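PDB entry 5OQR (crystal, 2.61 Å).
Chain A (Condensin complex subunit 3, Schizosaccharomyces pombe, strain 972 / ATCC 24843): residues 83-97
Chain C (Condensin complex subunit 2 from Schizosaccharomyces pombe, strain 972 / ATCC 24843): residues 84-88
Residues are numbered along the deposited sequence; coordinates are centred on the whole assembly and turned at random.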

# COMPACT_ATOMS: atom_id res chain seq x y z
N LYS A 83 -30.84 -13.62 32.66
CA LYS A 83 -30.58 -13.28 34.05
C LYS A 83 -29.64 -14.29 34.70
O LYS A 83 -28.78 -13.92 35.52
CB LYS A 83 -31.89 -13.20 34.83
CG LYS A 83 -32.74 -11.98 34.50
CD LYS A 83 -33.76 -11.72 35.58
CE LYS A 83 -33.12 -11.12 36.83
NZ LYS A 83 -33.77 -11.59 38.08
N HIS A 84 -29.78 -15.57 34.35
CA HIS A 84 -28.93 -16.59 34.94
C HIS A 84 -27.49 -16.48 34.44
O HIS A 84 -26.54 -16.65 35.21
CB HIS A 84 -29.49 -17.98 34.64
CG HIS A 84 -28.54 -19.09 34.98
ND1 HIS A 84 -28.53 -19.72 36.21
CD2 HIS A 84 -27.58 -19.69 34.24
CE1 HIS A 84 -27.60 -20.65 36.21
NE2 HIS A 84 -27.00 -20.66 35.03
N ILE A 85 -27.32 -16.21 33.14
CA ILE A 85 -26.00 -16.27 32.54
C ILE A 85 -25.21 -14.97 32.67
O ILE A 85 -23.98 -15.00 32.63
CB ILE A 85 -26.12 -16.66 31.05
CG1 ILE A 85 -26.92 -17.96 30.91
CG2 ILE A 85 -24.74 -16.86 30.43
CD1 ILE A 85 -27.38 -18.21 29.51
N LEU A 86 -25.89 -13.83 32.83
CA LEU A 86 -25.17 -12.58 33.00
C LEU A 86 -24.33 -12.58 34.26
O LEU A 86 -23.35 -11.82 34.34
CB LEU A 86 -26.15 -11.40 33.01
CG LEU A 86 -27.22 -11.32 34.11
CD1 LEU A 86 -26.68 -10.77 35.43
CD2 LEU A 86 -28.38 -10.47 33.63
N ARG A 87 -24.67 -13.40 35.25
CA ARG A 87 -23.89 -13.46 36.47
C ARG A 87 -22.45 -13.87 36.18
O ARG A 87 -21.53 -13.48 36.92
CB ARG A 87 -24.52 -14.45 37.46
CG ARG A 87 -25.99 -14.24 37.77
CD ARG A 87 -26.61 -15.56 38.23
NE ARG A 87 -28.06 -15.47 38.43
CZ ARG A 87 -28.87 -16.52 38.52
NH1 ARG A 87 -28.38 -17.75 38.42
NH2 ARG A 87 -30.17 -16.34 38.70
N GLY A 88 -22.23 -14.64 35.12
CA GLY A 88 -20.92 -15.16 34.78
C GLY A 88 -20.05 -14.25 33.94
O GLY A 88 -18.93 -14.63 33.61
N LEU A 89 -20.54 -13.06 33.58
CA LEU A 89 -19.70 -12.13 32.83
C LEU A 89 -18.43 -11.78 33.60
O LEU A 89 -17.39 -11.51 32.98
CB LEU A 89 -20.50 -10.86 32.51
CG LEU A 89 -21.27 -10.86 31.18
CD1 LEU A 89 -21.81 -12.24 30.82
CD2 LEU A 89 -22.39 -9.84 31.22
N ASP A 90 -18.49 -11.79 34.92
CA ASP A 90 -17.31 -11.64 35.76
C ASP A 90 -16.92 -13.03 36.26
O ASP A 90 -17.55 -13.58 37.17
CB ASP A 90 -17.58 -10.69 36.92
CG ASP A 90 -17.99 -9.31 36.45
OD1 ASP A 90 -17.67 -8.95 35.30
OD2 ASP A 90 -18.64 -8.58 37.23
N ALA A 91 -15.90 -13.61 35.64
CA ALA A 91 -15.46 -14.96 35.98
C ALA A 91 -13.98 -15.08 35.64
O ALA A 91 -13.41 -14.25 34.92
CB ALA A 91 -16.28 -16.02 35.23
N LYS A 92 -13.35 -16.13 36.17
CA LYS A 92 -11.92 -16.34 36.00
C LYS A 92 -11.58 -17.36 34.93
O LYS A 92 -10.50 -17.28 34.33
CB LYS A 92 -11.29 -16.75 37.33
CG LYS A 92 -10.78 -15.58 38.15
CD LYS A 92 -11.84 -14.49 38.32
CE LYS A 92 -11.34 -13.35 39.19
NZ LYS A 92 -10.04 -12.79 38.73
N ASP A 93 -12.45 -18.33 34.67
CA ASP A 93 -12.28 -19.21 33.52
C ASP A 93 -12.63 -18.42 32.27
O ASP A 93 -13.80 -18.11 32.03
CB ASP A 93 -13.16 -20.45 33.65
CG ASP A 93 -12.93 -21.19 34.95
OD1 ASP A 93 -11.82 -21.09 35.51
OD2 ASP A 93 -13.86 -21.89 35.40
N LYS A 94 -11.61 -18.09 31.47
CA LYS A 94 -11.85 -17.27 30.28
C LYS A 94 -12.94 -17.86 29.40
O LYS A 94 -13.62 -17.13 28.67
CB LYS A 94 -10.56 -17.11 29.48
CG LYS A 94 -10.04 -18.39 28.85
CD LYS A 94 -8.68 -18.16 28.20
CE LYS A 94 -8.10 -19.45 27.63
NZ LYS A 94 -6.63 -19.34 27.42
N THR A 95 -13.14 -19.18 29.47
CA THR A 95 -14.18 -19.81 28.68
C THR A 95 -15.56 -19.63 29.30
O THR A 95 -16.55 -19.49 28.57
CB THR A 95 -13.86 -21.29 28.50
OG1 THR A 95 -13.42 -21.84 29.75
CG2 THR A 95 -12.78 -21.46 27.44
N VAL A 96 -15.65 -19.61 30.63
CA VAL A 96 -16.91 -19.25 31.27
C VAL A 96 -17.33 -17.85 30.84
O VAL A 96 -18.51 -17.57 30.62
CB VAL A 96 -16.79 -19.37 32.80
CG1 VAL A 96 -18.01 -18.77 33.50
CG2 VAL A 96 -16.63 -20.83 33.19
N ARG A 97 -16.36 -16.94 30.73
CA ARG A 97 -16.65 -15.61 30.20
C ARG A 97 -16.95 -15.67 28.70
O ARG A 97 -17.86 -14.99 28.22
CB ARG A 97 -15.47 -14.68 30.46
CG ARG A 97 -15.63 -13.80 31.69
CD ARG A 97 -14.40 -12.93 31.89
NE ARG A 97 -13.18 -13.74 31.96
CZ ARG A 97 -11.95 -13.26 31.83
NH1 ARG A 97 -11.76 -11.97 31.60
NH2 ARG A 97 -10.91 -14.08 31.91
N ALA C 84 -19.01 -21.71 42.12
CA ALA C 84 -17.57 -21.76 41.89
C ALA C 84 -17.20 -21.15 40.55
O ALA C 84 -16.26 -20.36 40.45
CB ALA C 84 -17.09 -23.21 41.98
N LEU C 85 -17.93 -21.52 39.49
CA LEU C 85 -17.65 -20.95 38.18
C LEU C 85 -17.92 -19.46 38.14
O LEU C 85 -17.22 -18.72 37.44
CB LEU C 85 -18.49 -21.66 37.10
CG LEU C 85 -18.13 -23.10 36.71
CD1 LEU C 85 -16.69 -23.21 36.23
CD2 LEU C 85 -18.39 -24.07 37.85
N PHE C 86 -18.92 -19.00 38.89
CA PHE C 86 -19.33 -17.60 38.87
C PHE C 86 -18.52 -16.74 39.82
O PHE C 86 -18.71 -15.51 39.83
CB PHE C 86 -20.82 -17.50 39.21
CG PHE C 86 -21.74 -18.06 38.15
CD1 PHE C 86 -21.52 -19.31 37.59
CD2 PHE C 86 -22.84 -17.34 37.73
CE1 PHE C 86 -22.37 -19.81 36.63
CE2 PHE C 86 -23.70 -17.84 36.77
CZ PHE C 86 -23.46 -19.08 36.22
N THR C 87 -17.62 -17.33 40.61
CA THR C 87 -16.78 -16.58 41.54
C THR C 87 -16.01 -15.49 40.80
O THR C 87 -15.15 -15.81 39.96
CB THR C 87 -15.79 -17.50 42.26
OG1 THR C 87 -15.25 -18.45 41.34
CG2 THR C 87 -16.47 -18.22 43.42
N PRO C 88 -16.28 -14.21 41.07
CA PRO C 88 -15.46 -13.16 40.45
C PRO C 88 -13.99 -13.27 40.83
O PRO C 88 -13.36 -12.26 41.13
CB PRO C 88 -16.07 -11.86 40.99
CG PRO C 88 -17.45 -12.23 41.39
CD PRO C 88 -17.37 -13.64 41.88

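No hydrogen bond joins these two stretches; they meet through van der Waals contact, an aromatic pair and carbons set against oxygens. Chain A comes out of a helix, passes through a 3-10 segment at 87-88 and a loop, and enters a second helix at 94-97. The last turn of a chain C helix lies against this break, with the CA of Gly88(A) 5.0 Å from the CA of Phe86(C) and the CA of Ala91(A) 4.8 Å from the CA of Pro88(C).

Phe86(C) contributes the most buried area. Its CA-to-CB bond points sideways, but chi1 in m (-69°) carries the ring onto chain A. Gly88(A) CA lies over one ring face; an ideal CB there would be 4.0 Å from Phe86(C) CE2, an ordinary contact distance, so the ring does not by itself account for the glycine. At the ring edge are the carbonyl of His84(A), its O 3.5 Å from Phe86(C) CE2, and Arg87(A), its CB 3.4 Å from Phe86(C) CD2. The carbonyl thus meets the electropositive CH rim. Arg87(A) lends its aliphatic base, while its end leads away from chain C. His84(A), chi1 t, forms an offset edge-to-face pair with Phe86(C), planes at 65° and centroids 5.7 Å apart; its NE2 is hydrogen-bonded elsewhere in the structure.

Leu85(C), with chi1 and chi2 both m, sends CD1 to 3.9 Å from CG2 of Val96(A), whose chi1 is t. The same CD1 lies 3.2 Å from OD2 of Asp93(A), an N-cap residue whose side chain makes no capping bond. Small Ala91(A) fits its CB 3.6 Å from the Leu85(C) O.

Past the helix, Thr87(C) adopts chi1 p, and its OG1 donates a very short 2.3 Å hydrogen bond to Ala84(C) O, turning its hydroxyl back onto its own chain. Lys92(A), with chi1 at -91°, between wells, and chi2 p, brings its methylenes alongside chain C, its CE 3.0 Å from Pro88(C) O.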